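Local coordinates for protein PTS system, lactose-specific IIBC components (Streptococcus pneumoniae, PDB 3NBM) that probably relays a phosphoryl group towards lactose during its uptake, as the IIB domain of a phosphoenolpyruvate-dependent phosphotransferase system, at residues Ile57-Ala60 against Tyr66-Glu69; Ala46-Met51 against Lys71-Arg76; Ala20-Ala25 against Ser97-Phe102; Ser16-Gln21 against Ala60-Ser65; Leu7-Leu12 against Gln101-His106. All coordinates share one frame; numbering follows the deposited sequence.

Contact 1 of 5, residues Ile57-Ala60 against Tyr66-Glu69; sequences IILA and YYRE
Leu59, the last residue of strand 56-59, reaches the start of helix 67-74 with one methyl group, and that methyl carries the tight part of the contact. Leu59 CD1 lies 3.6 Å from Tyr67 CA and 3.8 Å from Tyr67 N, so it presses on main chain more than on side chain. Tyr67 CB follows at 4.0 Å from Leu59 CD1. The same methyl comes to the edge of the Tyr67 ring, near its plane, and does not cover a face. Because Tyr67 CG is anti to the backbone N (chi1 178°), the ring is carried past the leucine towards strand 80-83, where it touches Ile81 and Ala83.

The other side is looser. Tyr66 offers little more than its carbonyl carbon, 4.2 Å from Leu59 CD1, while its ring leads away from the strand. That ring stacks with the ring of Tyr44 and has the carboxylate carbon of Glu69 in plane at its edge, in a partly exposed setting.

A leucine suits the sheet end, because its branched tip can set one methyl against the main chain of the first helical turn. No hydrogen bond crosses between the segments; Leu59 O accepts from Thr84 OG1, and its backbone also pairs with Val82. What holds this beta-alpha-beta unit here is therefore apolar and shape-dependent, without directional bonding.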
# COMPACT_ATOMS: atom_id res chain seq x y z
N ILE A 57 0.24 0.61 -4.97
CA ILE A 57 0.46 1.67 -3.99
C ILE A 57 -0.85 1.87 -3.27
O ILE A 57 -1.91 2.02 -3.87
CB ILE A 57 0.98 2.98 -4.64
CG1 ILE A 57 2.27 2.66 -5.44
CG2 ILE A 57 1.22 4.04 -3.57
CD1 ILE A 57 2.86 3.78 -6.19
N ILE A 58 -0.76 1.87 -1.95
CA ILE A 58 -1.91 2.07 -1.06
C ILE A 58 -1.74 3.39 -0.30
O ILE A 58 -0.73 3.63 0.35
CB ILE A 58 -2.00 0.92 0.01
CG1 ILE A 58 -2.10 -0.46 -0.67
CG2 ILE A 58 -3.20 1.18 0.97
CD1 ILE A 58 -1.89 -1.64 0.26
N LEU A 59 -2.74 4.26 -0.45
CA LEU A 59 -2.78 5.53 0.26
C LEU A 59 -3.45 5.31 1.62
O LEU A 59 -4.58 4.81 1.69
CB LEU A 59 -3.55 6.59 -0.56
CG LEU A 59 -2.92 6.96 -1.89
CD1 LEU A 59 -3.89 7.84 -2.70
CD2 LEU A 59 -1.62 7.69 -1.66
N ALA A 60 -2.76 5.71 2.69
CA ALA A 60 -3.34 5.75 4.02
C ALA A 60 -4.43 6.84 4.07
O ALA A 60 -4.47 7.73 3.19
CB ALA A 60 -2.29 6.01 5.06
N TYR A 66 -4.96 12.84 -2.39
CA TYR A 66 -4.06 12.72 -3.54
C TYR A 66 -4.43 11.58 -4.49
O TYR A 66 -3.71 11.33 -5.46
CB TYR A 66 -2.62 12.56 -3.04
CG TYR A 66 -2.14 13.70 -2.17
CD1 TYR A 66 -1.78 14.94 -2.71
CD2 TYR A 66 -2.04 13.55 -0.79
CE1 TYR A 66 -1.35 16.00 -1.87
CE2 TYR A 66 -1.61 14.59 0.01
CZ TYR A 66 -1.27 15.81 -0.52
OH TYR A 66 -0.83 16.84 0.27
N TYR A 67 -5.53 10.87 -4.26
CA TYR A 67 -5.87 9.72 -5.07
C TYR A 67 -5.93 10.02 -6.58
O TYR A 67 -5.32 9.31 -7.37
CB TYR A 67 -7.19 9.11 -4.61
CG TYR A 67 -7.64 7.93 -5.44
CD1 TYR A 67 -7.02 6.69 -5.33
CD2 TYR A 67 -8.63 8.08 -6.39
CE1 TYR A 67 -7.46 5.62 -6.07
CE2 TYR A 67 -9.01 7.03 -7.18
CZ TYR A 67 -8.45 5.80 -6.99
OH TYR A 67 -8.85 4.75 -7.79
N ARG A 68 -6.71 11.02 -6.98
CA ARG A 68 -6.88 11.30 -8.41
C ARG A 68 -5.56 11.63 -9.07
O ARG A 68 -5.27 11.13 -10.17
CB ARG A 68 -7.88 12.46 -8.61
N GLU A 69 -4.75 12.48 -8.45
CA GLU A 69 -3.50 12.85 -9.07
C GLU A 69 -2.55 11.66 -9.12
O GLU A 69 -1.85 11.49 -10.11
CB GLU A 69 -2.87 14.10 -8.45
CG GLU A 69 -2.32 13.93 -7.11
CD GLU A 69 -2.16 15.27 -6.38
OE1 GLU A 69 -3.16 15.90 -6.09
OE2 GLU A 69 -1.05 15.66 -6.07

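Contact 2 of 5, residues Ala46-Met51 against Lys71-Arg76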
# COMPACT_ATOMS: atom_id res chain seq x y z
N ALA A 46 7.89 11.70 -1.32
CA ALA A 46 9.20 11.06 -1.51
C ALA A 46 9.13 9.94 -2.53
O ALA A 46 10.11 9.24 -2.75
CB ALA A 46 9.76 10.52 -0.18
N HIS A 47 7.98 9.81 -3.21
CA HIS A 47 7.69 8.62 -4.00
C HIS A 47 7.79 8.81 -5.51
O HIS A 47 7.64 7.84 -6.25
CB HIS A 47 6.29 8.12 -3.67
CG HIS A 47 5.24 9.06 -4.15
ND1 HIS A 47 4.99 10.28 -3.56
CD2 HIS A 47 4.48 9.01 -5.27
CE1 HIS A 47 4.06 10.90 -4.26
NE2 HIS A 47 3.74 10.15 -5.30
N TYR A 48 7.99 10.03 -6.01
CA TYR A 48 7.80 10.27 -7.43
C TYR A 48 8.76 9.50 -8.31
O TYR A 48 8.37 9.12 -9.40
CB TYR A 48 7.87 11.77 -7.73
CG TYR A 48 6.74 12.55 -7.13
CD1 TYR A 48 5.45 12.36 -7.55
CD2 TYR A 48 6.98 13.52 -6.17
CE1 TYR A 48 4.42 13.09 -7.03
CE2 TYR A 48 5.93 14.26 -5.61
CZ TYR A 48 4.66 14.04 -6.06
OH TYR A 48 3.60 14.74 -5.57
N ASP A 49 9.98 9.25 -7.85
CA ASP A 49 10.94 8.49 -8.65
C ASP A 49 10.94 7.01 -8.35
O ASP A 49 11.36 6.23 -9.21
CB ASP A 49 12.36 9.01 -8.45
CG ASP A 49 12.57 10.38 -9.07
OD1 ASP A 49 12.15 10.63 -10.22
OD2 ASP A 49 13.15 11.21 -8.39
N ILE A 50 10.53 6.60 -7.15
CA ILE A 50 10.52 5.20 -6.77
C ILE A 50 9.22 4.50 -7.08
O ILE A 50 9.16 3.28 -7.03
CB ILE A 50 10.87 4.97 -5.28
CG1 ILE A 50 9.87 5.64 -4.32
CG2 ILE A 50 12.29 5.44 -4.99
CD1 ILE A 50 9.97 5.18 -2.87
N MSE A 51 8.17 5.24 -7.41
CA MSE A 51 6.87 4.60 -7.54
C MSE A 51 6.86 3.52 -8.63
O MSE A 51 6.14 2.54 -8.52
CB MSE A 51 5.75 5.64 -7.72
CG MSE A 51 5.88 6.52 -8.92
SE MSE A 51 4.42 7.84 -9.03
CE MSE A 51 2.94 6.67 -9.29
N LYS A 71 -3.49 8.56 -9.43
CA LYS A 71 -3.96 7.71 -10.54
C LYS A 71 -3.43 8.20 -11.87
O LYS A 71 -3.05 7.39 -12.73
CB LYS A 71 -5.48 7.61 -10.65
CG LYS A 71 -6.11 6.75 -9.60
CD LYS A 71 -5.97 5.27 -9.89
CE LYS A 71 -6.85 4.82 -11.06
NZ LYS A 71 -6.42 3.46 -11.54
N VAL A 72 -3.38 9.52 -12.07
CA VAL A 72 -2.82 10.04 -13.31
C VAL A 72 -1.34 9.69 -13.39
O VAL A 72 -0.87 9.20 -14.41
CB VAL A 72 -3.08 11.55 -13.48
CG1 VAL A 72 -2.39 12.05 -14.76
CG2 VAL A 72 -4.55 11.83 -13.57
N ASP A 73 -0.60 9.86 -12.30
CA ASP A 73 0.84 9.51 -12.27
C ASP A 73 1.06 8.02 -12.54
O ASP A 73 2.07 7.64 -13.21
CB ASP A 73 1.44 9.86 -10.93
CG ASP A 73 1.49 11.34 -10.68
OD1 ASP A 73 1.47 12.11 -11.67
OD2 ASP A 73 1.59 11.76 -9.50
N ALA A 74 0.14 7.18 -12.12
CA ALA A 74 0.25 5.73 -12.29
C ALA A 74 -0.07 5.30 -13.73
O ALA A 74 0.22 4.15 -14.09
CB ALA A 74 -0.68 5.01 -11.33
N GLU A 75 -0.67 6.17 -14.56
CA GLU A 75 -1.22 5.69 -15.82
C GLU A 75 -0.14 5.24 -16.81
O GLU A 75 -0.39 4.33 -17.57
CB GLU A 75 -2.26 6.67 -16.40
CG GLU A 75 -1.69 7.97 -16.93
CD GLU A 75 -2.77 9.00 -17.29
OE1 GLU A 75 -2.48 9.84 -18.18
OE2 GLU A 75 -3.89 8.97 -16.71
N ARG A 76 1.05 5.85 -16.81
CA ARG A 76 2.12 5.45 -17.73
C ARG A 76 2.74 4.16 -17.38
O ARG A 76 3.33 3.51 -18.23
CB ARG A 76 3.22 6.54 -17.77
O HOH W 1 1.64 10.55 -7.14
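Tyr48 and Met51 touch Asp73 directly, whereas His47 meets it through a water. His47 comes first: its NE2 lies 2.8 Å from the water oxygen, which sits in the plane of the imidazole ring, and the water donates to Asp73 OD2 over 2.7 Å. The direct separation of His47 NE2 and Asp73 OD2 is 5.0 Å, so the water bridges a gap the two groups do not close themselves. The second ring nitrogen, ND1, is hydrogen-bonded to Gly45 N, which helps fix the ring's rotation.

Tyr48 follows, its ring lying over the rim of the imidazole, with His47 CE1 3.5 Å above the tyrosine plane. Tyr48 CE1 is 4.0 Å from Asp73 OD2, which lies in the plane of the tyrosine ring, and ring and carboxylate planes are 82° apart, a loose approach.

Met51, a selenomethionine, ends the walk. Its chain bends at chi3 (-66°), which brings Met51 CE to 3.9 Å from Asp73 CB, and the two side chains cross at about a right angle. A long, flexible side chain suits this place: Met51 CE also lies 4.0 Å from Ala74 N, and the small alanine side chain lets it come down on the helix backbone. The 46-51 loop thus flanks the C-terminal part of helix 67-74, the crossover helix of the beta-alpha-beta unit 56-59/67-74/80-83 in a parallel four-stranded alpha/beta domain.

Contact 3 of 5, residues Ala20-Ala25 against Ser97-Phe102; sequences AQLANA and SKALQF
Ala99 of helix 96-105 meets Leu22 and Ala25 of helix 18-33, and the direct touches across the two segments are all apolar. Methyl meets methyl where Ala25 CB stands 3.8 Å from Ala99 CB. With no longer side chain between them, the backbones come close: Ala25 CA and Ala99 CA are 6.0 Å apart. Alanine suits both positions because its single methyl gives hydrophobic contact where the two backbones approach so closely.

The second apolar touch is made by a branch. Leu22 has CG anti to the backbone N (chi1 -177°), which sends the end of the side chain nearer to the other helix than its CB direction suggests. Leu22 CD1 then lies 3.9 Å from Ala99 CB, so the alanine methyl has the two partners about equally close. Leu22 also packs on Ile58 of strand 56-59 and on Tyr89 and Leu92 of helix 86-93, and a leucine is long enough to serve all these neighbours.

This is the helical layer of an alpha/beta domain: helices 18-33 and 96-105 both pack on the same face of the parallel sheet and cross each other steeply at these alanines. Leu100 touches Val37 of an edge strand, and Ala23 touches Ala39.

Hydrogen bonding stays within each helix. Asn24 N bonds to Ala20 O over 2.8 Å, and Phe102 N to Lys98 O over 2.9 Å, regular i to i-4 bonds that satisfy the backbone where no polar group crosses.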
# COMPACT_ATOMS: atom_id res chain seq x y z
N ALA A 20 3.63 2.57 8.00
CA ALA A 20 4.41 1.44 8.47
C ALA A 20 3.53 0.40 9.17
O ALA A 20 3.85 -0.79 9.13
CB ALA A 20 5.52 1.89 9.42
N GLN A 21 2.44 0.83 9.81
CA GLN A 21 1.53 -0.09 10.50
C GLN A 21 0.92 -1.07 9.49
O GLN A 21 0.84 -2.27 9.75
CB GLN A 21 0.40 0.68 11.20
CG GLN A 21 0.87 1.67 12.25
CD GLN A 21 0.83 1.08 13.64
OE1 GLN A 21 0.75 -0.14 13.79
NE2 GLN A 21 0.89 1.93 14.66
N LEU A 22 0.48 -0.56 8.35
CA LEU A 22 -0.07 -1.43 7.33
C LEU A 22 1.02 -2.25 6.63
O LEU A 22 0.83 -3.45 6.41
CB LEU A 22 -0.95 -0.68 6.33
CG LEU A 22 -1.61 -1.58 5.28
CD1 LEU A 22 -2.50 -2.64 5.93
CD2 LEU A 22 -2.39 -0.79 4.23
N ALA A 23 2.16 -1.64 6.30
CA ALA A 23 3.26 -2.42 5.70
C ALA A 23 3.65 -3.60 6.59
O ALA A 23 3.86 -4.71 6.10
CB ALA A 23 4.47 -1.53 5.39
N ASN A 24 3.75 -3.35 7.89
CA ASN A 24 4.10 -4.42 8.81
C ASN A 24 3.06 -5.54 8.82
O ASN A 24 3.41 -6.72 8.82
CB ASN A 24 4.24 -3.92 10.24
CG ASN A 24 5.45 -3.03 10.44
OD1 ASN A 24 6.39 -3.04 9.65
ND2 ASN A 24 5.44 -2.27 11.53
N ALA A 25 1.78 -5.18 8.83
CA ALA A 25 0.71 -6.17 8.82
C ALA A 25 0.75 -7.00 7.53
O ALA A 25 0.59 -8.23 7.58
CB ALA A 25 -0.67 -5.49 9.03
N SER A 97 -3.79 -11.33 8.32
CA SER A 97 -4.51 -12.10 7.30
C SER A 97 -5.39 -11.18 6.44
O SER A 97 -5.43 -11.32 5.22
CB SER A 97 -5.36 -13.21 7.96
OG SER A 97 -4.57 -14.14 8.68
N LYS A 98 -6.12 -10.25 7.07
CA LYS A 98 -6.94 -9.33 6.29
C LYS A 98 -6.09 -8.38 5.47
O LYS A 98 -6.47 -8.04 4.33
CB LYS A 98 -7.89 -8.52 7.20
CG LYS A 98 -8.97 -9.40 7.83
CD LYS A 98 -9.83 -8.63 8.85
CE LYS A 98 -10.55 -9.59 9.82
NZ LYS A 98 -9.62 -10.30 10.80
N ALA A 99 -4.95 -7.93 6.00
CA ALA A 99 -4.05 -7.02 5.26
C ALA A 99 -3.54 -7.71 3.99
O ALA A 99 -3.54 -7.11 2.93
CB ALA A 99 -2.92 -6.54 6.17
N LEU A 100 -3.12 -8.97 4.11
CA LEU A 100 -2.63 -9.70 2.95
C LEU A 100 -3.75 -9.91 1.93
O LEU A 100 -3.57 -9.74 0.73
CB LEU A 100 -2.07 -11.06 3.39
CG LEU A 100 -1.56 -11.92 2.24
CD1 LEU A 100 -0.31 -11.26 1.58
CD2 LEU A 100 -1.24 -13.32 2.71
N GLN A 101 -4.92 -10.31 2.41
CA GLN A 101 -6.06 -10.50 1.51
C GLN A 101 -6.42 -9.22 0.76
O GLN A 101 -6.70 -9.25 -0.42
CB GLN A 101 -7.24 -11.03 2.29
CG GLN A 101 -8.43 -11.31 1.48
CD GLN A 101 -9.60 -11.62 2.37
OE1 GLN A 101 -10.05 -10.78 3.20
NE2 GLN A 101 -10.12 -12.84 2.22
N PHE A 102 -6.36 -8.09 1.46
CA PHE A 102 -6.62 -6.80 0.85
C PHE A 102 -5.65 -6.53 -0.31
O PHE A 102 -6.06 -6.09 -1.37
CB PHE A 102 -6.51 -5.71 1.91
CG PHE A 102 -6.74 -4.32 1.40
CD1 PHE A 102 -8.01 -3.77 1.37
CD2 PHE A 102 -5.68 -3.54 0.97
CE1 PHE A 102 -8.20 -2.48 0.92
CE2 PHE A 102 -5.89 -2.26 0.52
CZ PHE A 102 -7.15 -1.74 0.52

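Contact 4 of 5, residues Ser16-Gln21 against Ala60-Ser65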
# COMPACT_ATOMS: atom_id res chain seq x y z
N SER A 16 3.15 10.67 9.39
CA SER A 16 2.93 10.30 10.78
C SER A 16 3.57 8.97 11.13
O SER A 16 3.76 8.66 12.31
CB SER A 16 1.45 10.24 11.14
OG SER A 16 0.81 9.14 10.51
N GLY A 17 3.83 8.16 10.11
CA GLY A 17 4.32 6.80 10.31
C GLY A 17 3.24 5.73 10.31
O GLY A 17 3.50 4.53 10.44
N THR A 18 2.00 6.15 10.13
CA THR A 18 0.92 5.22 10.07
C THR A 18 1.08 4.21 8.91
O THR A 18 0.63 3.08 9.02
CB THR A 18 -0.45 5.94 10.00
OG1 THR A 18 -1.50 5.00 10.18
CG2 THR A 18 -0.67 6.70 8.72
N SER A 19 1.72 4.62 7.80
CA SER A 19 1.93 3.70 6.68
C SER A 19 2.69 2.44 7.08
O SER A 19 2.45 1.35 6.57
CB SER A 19 2.65 4.42 5.53
OG SER A 19 3.81 5.07 5.96
N ALA A 20 3.63 2.57 8.00
CA ALA A 20 4.41 1.44 8.47
C ALA A 20 3.53 0.40 9.17
O ALA A 20 3.85 -0.79 9.13
CB ALA A 20 5.52 1.89 9.42
N GLN A 21 2.44 0.83 9.81
CA GLN A 21 1.53 -0.09 10.50
C GLN A 21 0.92 -1.07 9.49
O GLN A 21 0.84 -2.27 9.75
CB GLN A 21 0.40 0.68 11.20
CG GLN A 21 0.87 1.67 12.25
CD GLN A 21 0.83 1.08 13.64
OE1 GLN A 21 0.75 -0.14 13.79
NE2 GLN A 21 0.89 1.93 14.66
N ALA A 60 -2.76 5.71 2.69
CA ALA A 60 -3.34 5.75 4.02
C ALA A 60 -4.43 6.84 4.07
O ALA A 60 -4.47 7.73 3.19
CB ALA A 60 -2.29 6.01 5.06
N PRO A 61 -5.30 6.82 5.09
CA PRO A 61 -6.44 7.74 5.13
C PRO A 61 -6.05 9.20 4.97
O PRO A 61 -6.74 9.93 4.27
CB PRO A 61 -7.02 7.46 6.51
CG PRO A 61 -6.78 5.99 6.68
CD PRO A 61 -5.40 5.77 6.12
N GLN A 62 -4.96 9.60 5.57
CA GLN A 62 -4.62 11.01 5.59
C GLN A 62 -4.02 11.56 4.32
O GLN A 62 -3.81 12.76 4.22
CB GLN A 62 -3.76 11.30 6.76
CG GLN A 62 -4.59 11.19 8.03
CD GLN A 62 -3.76 10.93 9.22
OE1 GLN A 62 -3.01 9.92 9.28
NE2 GLN A 62 -3.88 11.84 10.21
N VAL A 63 -3.80 10.70 3.33
CA VAL A 63 -3.40 11.13 1.99
C VAL A 63 -4.41 10.74 0.91
O VAL A 63 -4.11 10.78 -0.28
CB VAL A 63 -1.97 10.66 1.65
CG1 VAL A 63 -0.99 11.41 2.50
CG2 VAL A 63 -1.78 9.17 1.83
N ARG A 64 -5.65 10.49 1.32
CA ARG A 64 -6.73 10.19 0.37
C ARG A 64 -6.96 11.30 -0.64
O ARG A 64 -7.33 11.02 -1.78
CB ARG A 64 -8.03 9.92 1.13
CG ARG A 64 -9.17 9.42 0.26
CD ARG A 64 -10.28 8.75 1.06
NE ARG A 64 -10.85 9.68 2.06
CZ ARG A 64 -10.58 9.70 3.36
NH1 ARG A 64 -9.80 8.80 3.94
NH2 ARG A 64 -11.13 10.65 4.10
N SER A 65 -6.71 12.55 -0.27
CA SER A 65 -6.91 13.68 -1.17
C SER A 65 -6.01 13.66 -2.40
O SER A 65 -6.27 14.40 -3.37
CB SER A 65 -6.71 14.97 -0.43
OG SER A 65 -5.36 15.18 -0.09
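Thr18, at the start of helix 18-33, faces Ala60 and Gln62 in the loop that follows strand 56-59. Followed outward, its CB meets nothing closely, standing 5.3 Å from Ala60 CB. Thr18 OG1 is anti to the backbone N (chi1 -170°) and remains 5.2 Å from Gln62 OE1, too far for a hydrogen bond. Thr18 CG2 does the touching: it lies 4.1 Å from Ala60 CB and 4.0 Å from Gln62 OE1, the amide oxygen at the end of an extended side chain that crosses it at a slant. A beta-branched residue suits the place because its methyl, close to the backbone, is shared by the two neighbours.

Ser16 holds the turn from which Thr18 starts. Its OG accepts from Thr18 N at 3.2 Å, forming an ST turn, and lies 4.1 Å from Gln62 OE1 without bonding it. Between them Gly17, at phi 95°, has backbone angles where a side chain would strike the preceding carbonyl oxygen.

This turn belongs to the loop after Cys13, probably the P-loop, with Cys13 probably the phosphorylated cysteine, as in related IIB proteins. Cys13, at the end of strand 7-13, touches Thr18 and Ala60, and Tyr89 of helix 86-93 hydrogen-bonds through its OH to Thr18 O. The contact thus lies at the C-terminal ends of the parallel strands, between helix 18-33 and the loop leading to helix 67-74.

Contact 5 of 5, residues Leu7-Leu12 against Gln101-His106; sequences LKVLVL and QFVLEH
Leu7 and Val103 meet because each sends out an arm anti to its own backbone nitrogen: Leu7 CG at chi1 -171° and Val103 CG1 at 163°. The two side chains slide past each other in opposite directions, so that Leu7 CD2 comes to 3.5 Å from Val103 CG1, a tight approach for two methyl carbons. Val103 CG1 serves a second neighbour as well, lying 3.8 Å from Val9 CG2, which crosses it aslant. Leu7 and Val9 are two apart on strand 7-13 and therefore point to the same face, so one valine methyl can sit against both. On the partly exposed side, Leu104 adds a looser touch, with CD2 4.2 Å from Leu7 CD2.

The axes of the segments 7-12 and 101-105 pass 10.8 Å apart, their directions 111° apart. Valine suits both sides: on the strand, Val9 sets a methyl against Val103, and on the helix its compact shape lets the backbone come near the sheet. Val103 also touches Leu56 and Ile26, so it is enclosed by two strands and another helix.

The helix closes with a polar group. His106 donates through ND1 to Phe102 O over 2.8 Å, the acceptor lying in the plane of the imidazole, and His106 CE1 lies 3.4 Å above one face of the Phe102 ring. That bond uses a carbonyl near the helix end and fixes the imidazole. Across the interface itself only carbon meets carbon, so strand and helix are held by hydrophobic burial and close fit.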
# COMPACT_ATOMS: atom_id res chain seq x y z
N LEU A 7 5.41 -9.63 -5.55
CA LEU A 7 4.57 -8.44 -5.58
C LEU A 7 5.14 -7.37 -4.65
O LEU A 7 5.42 -7.64 -3.49
CB LEU A 7 3.15 -8.81 -5.17
CG LEU A 7 2.11 -7.71 -5.37
CD1 LEU A 7 1.87 -7.45 -6.87
CD2 LEU A 7 0.80 -8.09 -4.68
N LYS A 8 5.32 -6.16 -5.18
CA LYS A 8 5.92 -5.05 -4.43
C LYS A 8 4.83 -4.01 -4.13
O LYS A 8 4.21 -3.48 -5.05
CB LYS A 8 7.05 -4.40 -5.22
CG LYS A 8 8.10 -5.35 -5.77
CD LYS A 8 8.92 -6.02 -4.75
CE LYS A 8 10.10 -6.79 -5.40
NZ LYS A 8 10.99 -7.52 -4.42
N VAL A 9 4.63 -3.76 -2.84
CA VAL A 9 3.59 -2.85 -2.35
C VAL A 9 4.25 -1.68 -1.60
O VAL A 9 5.14 -1.89 -0.79
CB VAL A 9 2.63 -3.58 -1.40
CG1 VAL A 9 1.50 -2.65 -0.95
CG2 VAL A 9 2.08 -4.85 -2.07
N LEU A 10 3.79 -0.47 -1.90
CA LEU A 10 4.20 0.73 -1.17
C LEU A 10 2.99 1.36 -0.51
O LEU A 10 1.99 1.62 -1.18
CB LEU A 10 4.87 1.72 -2.13
CG LEU A 10 5.36 3.04 -1.52
CD1 LEU A 10 6.47 2.81 -0.50
CD2 LEU A 10 5.86 3.95 -2.64
N VAL A 11 3.06 1.53 0.81
CA VAL A 11 2.02 2.22 1.57
C VAL A 11 2.52 3.64 1.88
O VAL A 11 3.60 3.80 2.42
CB VAL A 11 1.65 1.49 2.88
CG1 VAL A 11 0.45 2.15 3.56
CG2 VAL A 11 1.42 -0.00 2.65
N LEU A 12 1.72 4.65 1.53
CA LEU A 12 2.11 6.04 1.73
C LEU A 12 1.21 6.71 2.74
O LEU A 12 -0.01 6.54 2.72
CB LEU A 12 2.05 6.82 0.40
CG LEU A 12 3.03 6.35 -0.68
CD1 LEU A 12 2.78 7.11 -2.00
CD2 LEU A 12 4.49 6.46 -0.21
N GLN A 101 -4.92 -10.31 2.41
CA GLN A 101 -6.06 -10.50 1.51
C GLN A 101 -6.42 -9.22 0.76
O GLN A 101 -6.70 -9.25 -0.42
CB GLN A 101 -7.24 -11.03 2.29
CG GLN A 101 -8.43 -11.31 1.48
CD GLN A 101 -9.60 -11.62 2.37
OE1 GLN A 101 -10.05 -10.78 3.20
NE2 GLN A 101 -10.12 -12.84 2.22
N PHE A 102 -6.36 -8.09 1.46
CA PHE A 102 -6.62 -6.80 0.85
C PHE A 102 -5.65 -6.53 -0.31
O PHE A 102 -6.06 -6.09 -1.37
CB PHE A 102 -6.51 -5.71 1.91
CG PHE A 102 -6.74 -4.32 1.40
CD1 PHE A 102 -8.01 -3.77 1.37
CD2 PHE A 102 -5.68 -3.54 0.97
CE1 PHE A 102 -8.20 -2.48 0.92
CE2 PHE A 102 -5.89 -2.26 0.52
CZ PHE A 102 -7.15 -1.74 0.52
N VAL A 103 -4.36 -6.78 -0.08
CA VAL A 103 -3.37 -6.58 -1.13
C VAL A 103 -3.71 -7.43 -2.36
O VAL A 103 -3.80 -6.93 -3.48
CB VAL A 103 -1.95 -6.90 -0.62
CG1 VAL A 103 -0.98 -7.11 -1.79
CG2 VAL A 103 -1.48 -5.82 0.35
N LEU A 104 -3.92 -8.72 -2.15
CA LEU A 104 -4.13 -9.61 -3.28
C LEU A 104 -5.45 -9.31 -3.99
O LEU A 104 -5.54 -9.44 -5.22
CB LEU A 104 -3.95 -11.09 -2.86
CG LEU A 104 -2.47 -11.42 -2.54
CD1 LEU A 104 -2.30 -12.71 -1.77
CD2 LEU A 104 -1.64 -11.46 -3.85
N GLU A 105 -6.49 -8.91 -3.25
CA GLU A 105 -7.75 -8.61 -3.91
C GLU A 105 -7.64 -7.35 -4.77
O GLU A 105 -8.42 -7.19 -5.70
CB GLU A 105 -8.92 -8.56 -2.91
CG GLU A 105 -9.30 -9.94 -2.42
CD GLU A 105 -10.29 -9.98 -1.26
OE1 GLU A 105 -10.67 -8.92 -0.71
OE2 GLU A 105 -10.69 -11.12 -0.92
N HIS A 106 -6.63 -6.52 -4.51
CA HIS A 106 -6.36 -5.34 -5.31
C HIS A 106 -5.23 -5.49 -6.31
O HIS A 106 -4.78 -4.50 -6.90
CB HIS A 106 -6.10 -4.14 -4.40
CG HIS A 106 -7.32 -3.68 -3.70
ND1 HIS A 106 -7.75 -4.23 -2.51
CD2 HIS A 106 -8.27 -2.79 -4.07
CE1 HIS A 106 -8.88 -3.65 -2.16
NE2 HIS A 106 -9.22 -2.78 -3.08

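From the N terminus, strand 7-13 opens the outermost loop, which contact 5 closes on helix 96-105 around contacts 1, 2 and 4. Contacts 4 and 3 begin near the start of helix 18-33, sharing Ala20 and Gln21; the span of contact 3 also holds contacts 1 and 2. Contact 2 crosses contact 4, and contact 1, the shortest closure, lies within contact 2 and shares Ala60 with contact 4. Contact 1 ties helix 67-74 to strand 56-59, contact 2 to the 46-51 loop; contact 4 joins the start of helix 18-33 to the 60-65 loop, contact 3 joins helices 18-33 and 96-105, and contact 5 packs helix 96-105 on strand 7-13.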